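Local coordinates for KaiC-like domain-containing protein (Pyrococcus horikoshii, PDB 3BS4) that is of unknown function but carries a KaiC-like domain, a fold related to RecA-type ATPases, and was crystallised with an unidentified peptide, at residues W5-L10 against K35-Y40; A85-F90 against I117-A122; E190-K193 against V197-S200. All coordinates share one frame; numbering follows the deposited sequence. Where two conformers were deposited one is given.

Contact 1 of 3, residues W5-L10 against K35-Y40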
ATOM      1  N   TRP A   5      -5.918  -0.389 -12.678  1.00 22.12           N
ATOM      2  CA  TRP A   5      -5.225  -1.369 -11.833  1.00 21.83           C
ATOM      3  C   TRP A   5      -3.784  -1.640 -12.275  1.00 22.87           C
ATOM      4  O   TRP A   5      -3.026  -2.283 -11.542  1.00 22.58           O
ATOM      5  CB  TRP A   5      -5.992  -2.687 -11.884  1.00 21.61           C
ATOM      6  CG  TRP A   5      -7.282  -2.649 -11.161  1.00 20.11           C
ATOM      7  CD1 TRP A   5      -8.529  -2.430 -11.688  1.00 19.45           C
ATOM      8  CD2 TRP A   5      -7.471  -2.858  -9.758  1.00 20.28           C
ATOM      9  NE1 TRP A   5      -9.478  -2.490 -10.697  1.00 20.42           N
ATOM     10  CE2 TRP A   5      -8.855  -2.739  -9.498  1.00 19.91           C
ATOM     11  CE3 TRP A   5      -6.600  -3.112  -8.696  1.00 20.08           C
ATOM     12  CZ2 TRP A   5      -9.394  -2.872  -8.215  1.00 21.29           C
ATOM     13  CZ3 TRP A   5      -7.136  -3.261  -7.420  1.00 19.49           C
ATOM     14  CH2 TRP A   5      -8.514  -3.135  -7.189  1.00 19.68           C
ATOM     15  N   GLU A   6      -3.429  -1.190 -13.489  1.00 23.09           N
ATOM     16  CA  GLU A   6      -2.147  -1.489 -14.155  1.00 24.74           C
ATOM     17  C   GLU A   6      -1.995  -2.953 -14.571  1.00 25.19           C
ATOM     18  O   GLU A   6      -0.895  -3.414 -14.917  1.00 25.59           O
ATOM     19  CB  GLU A   6      -0.947  -1.029 -13.314  1.00 24.88           C
ATOM     20  CG  GLU A   6      -0.994   0.450 -12.925  1.00 26.24           C
ATOM     21  CD  GLU A   6      -0.882   1.401 -14.111  1.00 28.48           C
ATOM     22  OE1 GLU A   6      -0.253   1.047 -15.136  1.00 29.93           O
ATOM     23  OE2 GLU A   6      -1.410   2.523 -14.004  1.00 30.38           O
ATOM     24  N   ILE A   7      -3.119  -3.664 -14.531  1.00 25.98           N
ATOM     25  CA  ILE A   7      -3.224  -5.051 -14.943  1.00 27.16           C
ATOM     26  C   ILE A   7      -4.501  -5.105 -15.768  1.00 27.12           C
ATOM     27  O   ILE A   7      -5.594  -4.883 -15.250  1.00 26.89           O
ATOM     28  CB  ILE A   7      -3.289  -5.993 -13.724  1.00 27.18           C
ATOM     29  CG1 ILE A   7      -1.980  -5.892 -12.923  1.00 27.66           C
ATOM     30  CG2 ILE A   7      -3.558  -7.445 -14.160  1.00 27.71           C
ATOM     31  CD1 ILE A   7      -1.995  -6.642 -11.595  1.00 27.58           C
ATOM     32  N   GLU A   8      -4.341  -5.362 -17.064  1.00 28.09           N
ATOM     33  CA  GLU A   8      -5.432  -5.232 -18.024  1.00 29.03           C
ATOM     34  C   GLU A   8      -6.628  -6.123 -17.696  1.00 28.26           C
ATOM     35  O   GLU A   8      -7.786  -5.716 -17.844  1.00 28.15           O
ATOM     36  CB  GLU A   8      -4.917  -5.517 -19.440  1.00 29.79           C
ATOM     37  CG  GLU A   8      -5.952  -5.287 -20.546  1.00 33.97           C
ATOM     38  CD  GLU A   8      -6.161  -3.814 -20.911  1.00 39.42           C
ATOM     39  OE1 GLU A   8      -5.636  -2.909 -20.208  1.00 41.35           O
ATOM     40  OE2 GLU A   8      -6.857  -3.566 -21.925  1.00 41.07           O
ATOM     41  N   GLU A   9      -6.350  -7.339 -17.229  1.00 27.66           N
ATOM     42  CA  GLU A   9      -7.414  -8.273 -16.876  1.00 27.59           C
ATOM     43  C   GLU A   9      -8.320  -7.743 -15.766  1.00 26.74           C
ATOM     44  O   GLU A   9      -9.523  -7.957 -15.785  1.00 26.43           O
ATOM     45  CB  GLU A   9      -6.823  -9.629 -16.496  1.00 28.34           C
ATOM     46  CG  GLU A   9      -6.271 -10.391 -17.700  1.00 32.74           C
ATOM     47  CD  GLU A   9      -7.342 -11.180 -18.450  1.00 38.09           C
ATOM     48  OE1 GLU A   9      -8.547 -10.833 -18.369  1.00 40.21           O
ATOM     49  OE2 GLU A   9      -6.980 -12.164 -19.133  1.00 41.34           O
ATOM     50  N   LEU A  10      -7.732  -7.044 -14.797  1.00 25.73           N
ATOM     51  CA  LEU A  10      -8.528  -6.429 -13.748  1.00 25.27           C
ATOM     52  C   LEU A  10      -9.370  -5.261 -14.265  1.00 25.40           C
ATOM     53  O   LEU A  10     -10.569  -5.168 -13.970  1.00 25.13           O
ATOM     54  CB  LEU A  10      -7.642  -5.981 -12.582  1.00 25.09           C
ATOM     55  CG  LEU A  10      -7.004  -7.083 -11.737  1.00 24.56           C
ATOM     56  CD1 LEU A  10      -6.093  -6.454 -10.683  1.00 23.66           C
ATOM     57  CD2 LEU A  10      -8.055  -7.971 -11.061  1.00 26.46           C
ATOM     58  N   LYS A  35       2.180 -10.105  -2.785  1.00 19.24           N
ATOM     59  CA  LYS A  35       3.013  -8.937  -2.505  1.00 20.49           C
ATOM     60  C   LYS A  35       3.697  -8.447  -3.780  1.00 19.77           C
ATOM     61  O   LYS A  35       3.802  -7.239  -4.027  1.00 19.47           O
ATOM     62  CB  LYS A  35       4.035  -9.290  -1.410  1.00 20.81           C
ATOM     63  CG  LYS A  35       5.102  -8.263  -1.102  1.00 23.69           C
ATOM     64  CD  LYS A  35       5.854  -8.592   0.194  1.00 24.18           C
ATOM     65  CE  LYS A  35       6.356 -10.045   0.271  1.00 27.50           C
ATOM     66  NZ  LYS A  35       7.122 -10.302   1.534  1.00 27.94           N
ATOM     67  N   ASP A  36       4.137  -9.389  -4.609  1.00 19.77           N
ATOM     68  CA  ASP A  36       4.784  -9.025  -5.879  1.00 20.52           C
ATOM     69  C   ASP A  36       3.814  -8.367  -6.856  1.00 19.92           C
ATOM     70  O   ASP A  36       4.223  -7.537  -7.669  1.00 20.88           O
ATOM     71  CB  ASP A  36       5.420 -10.252  -6.538  1.00 21.11           C
ATOM     72  CG  ASP A  36       6.729 -10.657  -5.891  1.00 26.76           C
ATOM     73  OD1 ASP A  36       7.365  -9.800  -5.215  1.00 30.37           O
ATOM     74  OD2 ASP A  36       7.136 -11.831  -6.099  1.00 28.96           O
ATOM     75  N   ILE A  37       2.525  -8.717  -6.782  1.00 18.93           N
ATOM     76  CA  ILE A  37       1.523  -8.051  -7.620  1.00 19.24           C
ATOM     77  C   ILE A  37       1.440  -6.582  -7.187  1.00 19.47           C
ATOM     78  O   ILE A  37       1.413  -5.671  -8.029  1.00 20.14           O
ATOM     79  CB  ILE A  37       0.130  -8.727  -7.547  1.00 18.97           C
ATOM     80  CG1 ILE A  37       0.207 -10.137  -8.149  1.00 19.24           C
ATOM     81  CG2 ILE A  37      -0.893  -7.903  -8.295  1.00 21.33           C
ATOM     82  CD1 ILE A  37      -1.054 -10.917  -7.980  1.00 19.29           C
ATOM     83  N   LEU A  38       1.427  -6.352  -5.870  1.00 18.98           N
ATOM     84  CA  LEU A  38       1.365  -4.980  -5.375  1.00 18.46           C
ATOM     85  C   LEU A  38       2.616  -4.182  -5.740  1.00 17.83           C
ATOM     86  O   LEU A  38       2.493  -3.006  -6.126  1.00 17.75           O
ATOM     87  CB  LEU A  38       1.123  -4.926  -3.863  1.00 18.32           C
ATOM     88  CG  LEU A  38       0.789  -3.508  -3.379  1.00 19.77           C
ATOM     89  CD1 LEU A  38      -0.326  -2.868  -4.204  1.00 19.66           C
ATOM     90  CD2 LEU A  38       0.380  -3.506  -1.951  1.00 21.71           C
ATOM     91  N   PHE A  39       3.798  -4.790  -5.621  1.00 18.15           N
ATOM     92  CA  PHE A  39       5.023  -4.084  -6.031  1.00 18.69           C
ATOM     93  C   PHE A  39       5.005  -3.776  -7.526  1.00 18.54           C
ATOM     94  O   PHE A  39       5.463  -2.720  -7.955  1.00 18.31           O
ATOM     95  CB  PHE A  39       6.281  -4.846  -5.618  1.00 19.51           C
ATOM     96  CG  PHE A  39       6.721  -4.545  -4.208  1.00 22.89           C
ATOM     97  CD1 PHE A  39       7.414  -3.369  -3.915  1.00 24.87           C
ATOM     98  CD2 PHE A  39       6.469  -5.445  -3.181  1.00 26.45           C
ATOM     99  CE1 PHE A  39       7.839  -3.083  -2.603  1.00 26.41           C
ATOM    100  CE2 PHE A  39       6.880  -5.168  -1.860  1.00 27.04           C
ATOM    101  CZ  PHE A  39       7.567  -3.986  -1.575  1.00 25.71           C
ATOM    102  N   TYR A  40       4.446  -4.682  -8.317  1.00 18.26           N
ATOM    103  CA  TYR A  40       4.284  -4.398  -9.735  1.00 18.95           C
ATOM    104  C   TYR A  40       3.430  -3.155  -9.976  1.00 18.99           C
ATOM    105  O   TYR A  40       3.829  -2.255 -10.715  1.00 18.96           O
ATOM    106  CB  TYR A  40       3.698  -5.614 -10.447  1.00 19.01           C
ATOM    107  CG  TYR A  40       3.476  -5.370 -11.914  1.00 20.69           C
ATOM    108  CD1 TYR A  40       4.538  -5.450 -12.814  1.00 22.09           C
ATOM    109  CD2 TYR A  40       2.204  -5.030 -12.395  1.00 21.06           C
ATOM    110  CE1 TYR A  40       4.337  -5.210 -14.164  1.00 23.69           C
ATOM    111  CE2 TYR A  40       1.991  -4.789 -13.761  1.00 22.66           C
ATOM    112  CZ  TYR A  40       3.074  -4.882 -14.628  1.00 22.82           C
ATOM    113  OH  TYR A  40       2.881  -4.632 -15.973  1.00 25.28           O
TER

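Contact 2 of 3, residues A85-F90 against I117-A122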
ATOM      1  N   ALA A  85       7.660   9.806  -1.817  1.00 18.50           N
ATOM      2  CA  ALA A  85       7.913  10.145  -0.409  1.00 18.02           C
ATOM      3  C   ALA A  85       7.819   8.851   0.381  1.00 18.51           C
ATOM      4  O   ALA A  85       6.920   8.057   0.136  1.00 19.37           O
ATOM      5  CB  ALA A  85       6.896  11.137   0.100  1.00 18.88           C
ATOM      6  N   ILE A  86       8.754   8.641   1.305  1.00 17.97           N
ATOM      7  CA  ILE A  86       8.726   7.431   2.132  1.00 18.68           C
ATOM      8  C   ILE A  86       8.690   7.832   3.585  1.00 19.20           C
ATOM      9  O   ILE A  86       9.507   8.651   4.026  1.00 20.63           O
ATOM     10  CB  ILE A  86       9.945   6.501   1.884  1.00 18.63           C
ATOM     11  CG1 ILE A  86       9.970   6.037   0.422  1.00 19.31           C
ATOM     12  CG2 ILE A  86       9.901   5.295   2.834  1.00 18.81           C
ATOM     13  CD1 ILE A  86      11.174   5.191   0.024  1.00 19.22           C
ATOM     14  N   VAL A  87       7.728   7.285   4.330  1.00 18.17           N
ATOM     15  CA  VAL A  87       7.808   7.349   5.791  1.00 18.81           C
ATOM     16  C   VAL A  87       8.413   6.019   6.211  1.00 18.42           C
ATOM     17  O   VAL A  87       7.795   4.962   6.039  1.00 18.53           O
ATOM     18  CB  VAL A  87       6.441   7.555   6.450  1.00 18.17           C
ATOM     19  CG1 VAL A  87       6.574   7.609   7.985  1.00 20.64           C
ATOM     20  CG2 VAL A  87       5.736   8.814   5.910  1.00 20.42           C
ATOM     21  N   ASP A  88       9.627   6.060   6.735  1.00 17.99           N
ATOM     22  CA  ASP A  88      10.311   4.830   7.116  1.00 17.01           C
ATOM     23  C   ASP A  88       9.921   4.423   8.526  1.00 16.54           C
ATOM     24  O   ASP A  88      10.656   4.620   9.497  1.00 16.36           O
ATOM     25  CB  ASP A  88      11.828   4.952   6.936  1.00 18.35           C
ATOM     26  CG  ASP A  88      12.553   3.648   7.203  1.00 19.47           C
ATOM     27  OD1 ASP A  88      11.891   2.617   7.415  1.00 19.19           O
ATOM     28  OD2 ASP A  88      13.805   3.642   7.186  1.00 23.11           O
ATOM     29  N   THR A  89       8.729   3.854   8.620  1.00 15.83           N
ATOM     30  CA  THR A  89       8.191   3.401   9.890  1.00 15.63           C
ATOM     31  C   THR A  89       9.062   2.286  10.478  1.00 15.78           C
ATOM     32  O   THR A  89       9.326   2.250  11.694  1.00 15.40           O
ATOM     33  CB  THR A  89       6.732   2.958   9.676  1.00 16.27           C
ATOM     34  OG1 THR A  89       5.993   4.093   9.195  1.00 16.07           O
ATOM     35  CG2 THR A  89       6.102   2.465  10.981  1.00 17.14           C
ATOM     36  N   PHE A  90       9.518   1.376   9.628  1.00 15.34           N
ATOM     37  CA  PHE A  90      10.370   0.287  10.095  1.00 15.63           C
ATOM     38  C   PHE A  90      11.617   0.851  10.777  1.00 16.01           C
ATOM     39  O   PHE A  90      11.949   0.462  11.908  1.00 16.17           O
ATOM     40  CB  PHE A  90      10.756  -0.619   8.927  1.00 15.84           C
ATOM     41  CG  PHE A  90      11.574  -1.816   9.347  1.00 15.74           C
ATOM     42  CD1 PHE A  90      10.949  -3.035   9.630  1.00 17.44           C
ATOM     43  CD2 PHE A  90      12.956  -1.709   9.519  1.00 18.60           C
ATOM     44  CE1 PHE A  90      11.695  -4.125  10.043  1.00 17.50           C
ATOM     45  CE2 PHE A  90      13.708  -2.801   9.917  1.00 17.21           C
ATOM     46  CZ  PHE A  90      13.070  -4.008  10.179  1.00 17.53           C
ATOM     47  N   ILE A 117      -1.316  10.867  14.640  1.00 18.43           N
ATOM     48  CA  ILE A 117      -0.996  12.293  14.468  1.00 19.54           C
ATOM     49  C   ILE A 117       0.420  12.490  13.915  1.00 18.76           C
ATOM     50  O   ILE A 117       0.677  13.425  13.135  1.00 19.56           O
ATOM     51  CB  ILE A 117      -1.276  13.131  15.767  1.00 20.39           C
ATOM     52  CG1 ILE A 117      -1.247  14.629  15.469  1.00 24.43           C
ATOM     53  CG2 ILE A 117      -0.327  12.781  16.881  1.00 23.83           C
ATOM     54  CD1 ILE A 117      -2.615  15.150  15.070  1.00 27.82           C
ATOM     55  N   LYS A 118       1.344  11.608  14.287  1.00 17.81           N
ATOM     56  CA  LYS A 118       2.700  11.703  13.748  1.00 17.29           C
ATOM     57  C   LYS A 118       2.717  11.410  12.237  1.00 17.38           C
ATOM     58  O   LYS A 118       3.420  12.087  11.471  1.00 17.99           O
ATOM     59  CB  LYS A 118       3.676  10.830  14.533  1.00 17.63           C
ATOM     60  CG  LYS A 118       3.845  11.368  15.956  1.00 17.48           C
ATOM     61  CD  LYS A 118       4.934  10.666  16.743  1.00 19.88           C
ATOM     62  CE  LYS A 118       5.174  11.461  18.033  1.00 20.27           C
ATOM     63  NZ  LYS A 118       6.150  10.760  18.925  1.00 22.29           N
ATOM     64  N   TYR A 119       1.913  10.435  11.805  1.00 16.57           N
ATOM     65  CA  TYR A 119       1.778  10.205  10.360  1.00 16.64           C
ATOM     66  C   TYR A 119       1.163  11.414   9.664  1.00 16.83           C
ATOM     67  O   TYR A 119       1.592  11.798   8.571  1.00 17.42           O
ATOM     68  CB  TYR A 119       0.891   9.007  10.061  1.00 16.66           C
ATOM     69  CG  TYR A 119       1.601   7.675   9.998  1.00 15.96           C
ATOM     70  CD1 TYR A 119       2.835   7.530   9.361  1.00 18.43           C
ATOM     71  CD2 TYR A 119       0.978   6.539  10.485  1.00 16.98           C
ATOM     72  CE1 TYR A 119       3.465   6.269   9.286  1.00 20.32           C
ATOM     73  CE2 TYR A 119       1.587   5.296  10.417  1.00 17.61           C
ATOM     74  CZ  TYR A 119       2.822   5.166   9.835  1.00 18.94           C
ATOM     75  OH  TYR A 119       3.388   3.916   9.759  1.00 19.59           O
ATOM     76  N   ALA A 120       0.140  11.994  10.283  1.00 16.51           N
ATOM     77  CA  ALA A 120      -0.593  13.087   9.638  1.00 17.95           C
ATOM     78  C   ALA A 120       0.339  14.260   9.397  1.00 18.12           C
ATOM     79  O   ALA A 120       0.283  14.897   8.355  1.00 18.82           O
ATOM     80  CB  ALA A 120      -1.780  13.510  10.502  1.00 18.25           C
ATOM     81  N   LYS A 121       1.213  14.520  10.361  1.00 18.82           N
ATOM     82  CA  LYS A 121       2.172  15.607  10.250  0.50 19.18           C
ATOM     83  C   LYS A 121       3.155  15.343   9.109  1.00 19.20           C
ATOM     84  O   LYS A 121       3.443  16.237   8.326  1.00 19.33           O
ATOM     85  CB  LYS A 121       2.900  15.799  11.583  0.50 19.90           C
ATOM     86  CG  LYS A 121       1.949  16.068  12.740  0.50 21.27           C
ATOM     87  CD  LYS A 121       2.691  16.217  14.066  0.50 23.79           C
ATOM     88  CE  LYS A 121       1.742  16.565  15.206  0.50 26.84           C
ATOM     89  NZ  LYS A 121       1.105  17.891  15.045  0.50 27.20           N
ATOM     90  N   ALA A 122       3.643  14.104   9.015  1.00 18.25           N
ATOM     91  CA  ALA A 122       4.583  13.722   7.930  1.00 17.44           C
ATOM     92  C   ALA A 122       3.910  13.863   6.586  1.00 17.60           C
ATOM     93  O   ALA A 122       4.487  14.415   5.644  1.00 18.27           O
ATOM     94  CB  ALA A 122       5.081  12.276   8.110  1.00 17.79           C
TER

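Contact 3 of 3, residues E190-K193 against V197-S200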
ATOM      1  N   GLU A 190      -0.137  -9.294   4.953  1.00 13.95           N
ATOM      2  CA  GLU A 190       0.544 -10.572   4.706  1.00 15.80           C
ATOM      3  C   GLU A 190       0.126 -11.591   5.747  1.00 16.85           C
ATOM      4  O   GLU A 190       0.382 -11.398   6.938  1.00 18.33           O
ATOM      5  CB  GLU A 190       2.068 -10.361   4.720  1.00 15.38           C
ATOM      6  CG  GLU A 190       2.508  -9.372   3.643  1.00 16.99           C
ATOM      7  CD  GLU A 190       4.012  -9.166   3.568  1.00 19.57           C
ATOM      8  OE1 GLU A 190       4.755 -10.132   3.284  1.00 25.04           O
ATOM      9  OE2 GLU A 190       4.449  -8.029   3.756  1.00 22.33           O
ATOM     10  N   GLY A 191      -0.514 -12.662   5.292  1.00 16.73           N
ATOM     11  CA  GLY A 191      -0.895 -13.771   6.187  1.00 17.68           C
ATOM     12  C   GLY A 191      -2.257 -13.570   6.816  1.00 18.87           C
ATOM     13  O   GLY A 191      -3.112 -12.845   6.283  1.00 18.56           O
ATOM     14  N   VAL A 192      -2.492 -14.235   7.942  1.00 19.26           N
ATOM     15  CA  VAL A 192      -3.764 -14.060   8.640  1.00 20.58           C
ATOM     16  C   VAL A 192      -3.455 -13.299   9.910  1.00 21.47           C
ATOM     17  O   VAL A 192      -3.776 -12.100  10.018  1.00 20.77           O
ATOM     18  CB  VAL A 192      -4.477 -15.418   8.899  1.00 20.78           C
ATOM     19  CG1 VAL A 192      -5.820 -15.194   9.566  1.00 22.80           C
ATOM     20  CG2 VAL A 192      -4.652 -16.156   7.563  1.00 22.24           C
ATOM     21  N   LYS A 193      -2.790 -13.984  10.847  1.00 21.92           N
ATOM     22  CA  LYS A 193      -2.200 -13.389  12.061  1.00 23.30           C
ATOM     23  C   LYS A 193      -3.196 -13.025  13.165  1.00 23.76           C
ATOM     24  O   LYS A 193      -3.016 -13.443  14.320  1.00 24.69           O
ATOM     25  CB  LYS A 193      -1.297 -12.196  11.732  1.00 23.14           C
ATOM     26  CG  LYS A 193      -0.131 -12.562  10.806  1.00 24.92           C
ATOM     27  CD  LYS A 193       0.785 -11.386  10.530  1.00 25.04           C
ATOM     28  CE  LYS A 193       2.091 -11.850   9.850  1.00 28.01           C
ATOM     29  NZ  LYS A 193       1.874 -12.756   8.687  1.00 30.60           N
ATOM     30  N   VAL A 197      -8.419  -8.204  13.628  1.00 18.61           N
ATOM     31  CA  VAL A 197      -7.815  -7.045  12.962  1.00 17.99           C
ATOM     32  C   VAL A 197      -8.062  -7.126  11.453  1.00 18.37           C
ATOM     33  O   VAL A 197      -8.363  -6.125  10.789  1.00 17.56           O
ATOM     34  CB  VAL A 197      -6.303  -6.899  13.265  1.00 18.13           C
ATOM     35  CG1 VAL A 197      -5.756  -5.655  12.547  1.00 18.32           C
ATOM     36  CG2 VAL A 197      -6.046  -6.843  14.778  1.00 19.92           C
ATOM     37  N   LEU A 198      -7.954  -8.331  10.902  1.00 18.44           N
ATOM     38  CA  LEU A 198      -8.245  -8.526   9.495  1.00 19.28           C
ATOM     39  C   LEU A 198      -9.689  -8.166   9.158  1.00 19.39           C
ATOM     40  O   LEU A 198      -9.968  -7.599   8.110  1.00 19.67           O
ATOM     41  CB  LEU A 198      -7.937  -9.974   9.122  1.00 19.23           C
ATOM     42  CG  LEU A 198      -7.749 -10.398   7.679  1.00 21.53           C
ATOM     43  CD1 LEU A 198      -6.786  -9.510   6.891  1.00 20.93           C
ATOM     44  CD2 LEU A 198      -7.256 -11.855   7.712  1.00 20.55           C
ATOM     45  N   LEU A 199     -10.620  -8.467  10.068  1.00 19.51           N
ATOM     46  CA  LEU A 199     -12.016  -8.072   9.886  1.00 20.01           C
ATOM     47  C   LEU A 199     -12.161  -6.551   9.760  1.00 18.90           C
ATOM     48  O   LEU A 199     -12.903  -6.057   8.914  1.00 19.35           O
ATOM     49  CB  LEU A 199     -12.831  -8.549  11.086  1.00 21.66           C
ATOM     50  CG  LEU A 199     -14.285  -8.959  10.941  1.00 24.46           C
ATOM     51  CD1 LEU A 199     -14.501  -9.955   9.777  1.00 24.99           C
ATOM     52  CD2 LEU A 199     -14.753  -9.555  12.277  1.00 22.87           C
ATOM     53  N   SER A 200     -11.439  -5.813  10.595  1.00 17.13           N
ATOM     54  CA  SER A 200     -11.506  -4.353  10.575  1.00 16.90           C
ATOM     55  C   SER A 200     -10.937  -3.789   9.284  1.00 17.06           C
ATOM     56  O   SER A 200     -11.519  -2.878   8.690  1.00 17.34           O
ATOM     57  CB  SER A 200     -10.785  -3.775  11.800  1.00 17.31           C
ATOM     58  OG  SER A 200     -10.867  -2.356  11.837  1.00 17.35           O
TER

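Contact 1 of 3, residues W5-L10 against K35-Y40
Y40 sends its ring out from helix 34-47 with CG anti to the backbone N (chi1 179°), which carries the CE2 edge up to the backbone of E6, while I7 sets CG1 beside its own N and then stretches its chain, chi2 172°, to reach I37. These side chains meet where the N-terminal arm lies on helix 34-47, the helix after the first strand of a sheet consistent with a RecA-like fold, as expected for a KaiC-like domain; relatives carry their P-loop helix at this position. The aromatic contact comes at the edge: E6 O lies in the plane of the Y40 ring, 3.4 Å from CE2, so the polarised C-H edge faces a carbonyl oxygen, while Y40 OH stands farther off, at 4.1 Å from E6 O. E6 has left-handed backbone angles (phi 68°), and the chain turns there just ahead of I7, the N-cap residue of helix 8-14. The isoleucines meet methyl to methyl, I7 CD1 on I37 CG2 at 3.7 Å, their side chains crossing at about a right angle. I7 CG1 also lies near Y40 CE2, at 4.2 Å and oblique to the ring. Both isoleucines are buried, and strands 238-244 and 247-252 add to their surroundings: L250 packs on I7, while Y241 and F243 touch I37. E247 and P248 reach the Y40 side chain. The carboxylate of E6 is gripped by salt bridges to R44 and K45 farther along helix 34-47, so E6 meets this helix twice, by a backbone contact with the Y40 ring edge and by its charge. Within the arm, L10 folds back over the W5 indole, its CD1 3.5 Å above the ring plane and displaced toward the rim.

Contact 2 of 3, residues A85-F90 against I117-A122
Strand 84-87 bends at D88, the centre of an inverse gamma turn closed by a weak T89 N to V87 O bond, and enters helix 89-94; across from it runs helix 115-132, with V87 and A122 nearest at 7.5 Å between CA atoms. Both V87 and T89 direct their CB toward that helix, and Y119 reaches back with its ring edge-on. T89 turns OG1 beside its backbone N (chi1 -60°), and the hydroxyl meets Y119 OH in a 2.7 Å hydrogen bond, the two side chains crossing at about a right angle. The threonine oxygen sits in the plane of the ring, and T89 CG2 adds a methyl contact 3.3 Å from Y119 OH. Also in the ring plane, V87 CG1 touches Y119 CE1 at 3.6 Å, while V87 CG2 rests on A122 CB at 4.2 Å, one turn on. Y119 OH bonds to Y151 OH as well, so two hydroxyl partners hold the phenol in a buried place, and F55 meets the ring edge-to-face. A phenylalanine at Y119 would probably leave T89 OG1 and Y151 OH each without this shared partner and the ring less firmly held. D88 caps helix 89-94 through OD1 to G91 N. The bound peptide packs a polar side chain on Y119, which thus borders the peptide site. Helix 115-132 is the crossover helix between the parallel strands 103-104 and 141-146, and here it packs on strand 84-87, which lies between them in a sheet consistent with a RecA-like fold.

Contact 3 of 3, residues E190-K193 against V197-S200
V192 and L198 cross at about a right angle, each offering one methyl: V192 CG1 lies 4.1 Å from L198 CD2. The valine swings CG1 out by placing it opposite the backbone N (chi1 -177°), and the leucine, pointing its CB toward the loop, brings CD2 into the bend of residues 190-193. There the same methyl is near backbone oxygens without close contact, 4.2 Å from V192 O and 4.5 Å from G191 O. These carbonyls have polar mates elsewhere, G191 O at H26 NE2 and V192 O at W189 NE1, and H26 and W189 both touch L198 as well. The loop is tied across itself by K193, whose chain runs back alongside it until NZ gives E190 O a 2.7 Å hydrogen bond; the donor stands 41° out of the carbonyl plane. G191 lies between the two residues of that bond, with backbone angles suited to a residue without CB, and a CB there would run into K193 NZ. The E190 carboxylate faces the other way, to K35, Y59 and S147. The loop after strand 184-190 thus turns back on the start of helix 195-204, a strand-to-helix connection in a fold consistent with RecA-like domains. With one methyl pair at van der Waals distance in a surface setting, the apolar contact is slight, and the shape of the turn probably rests more on the polar bonds to its backbone.

Contact 2 is buried throughout, contact 1 partly, and contact 3 lies at the surface. Contacts 1 and 2 fall on opposite sides of the chain's centre, about 25 Å apart between centres: one joins the N-terminal arm to helix 34-47, the other a strand end to helix 115-132. Chemistry follows place. Buried hydroxyls pair in 85-90/117-122, aliphatic groups and a ring edge meet in 5-10/35-40, and in 190-193/197-200 a small apolar touch accompanies polar loop bonds. Contacts 1 and 3 meet directly through the salt bridge of K35 NZ with E190 OE1, 2.9 Å, tying helix 34-47 to the end of strand 184-190; contact 2 touches neither.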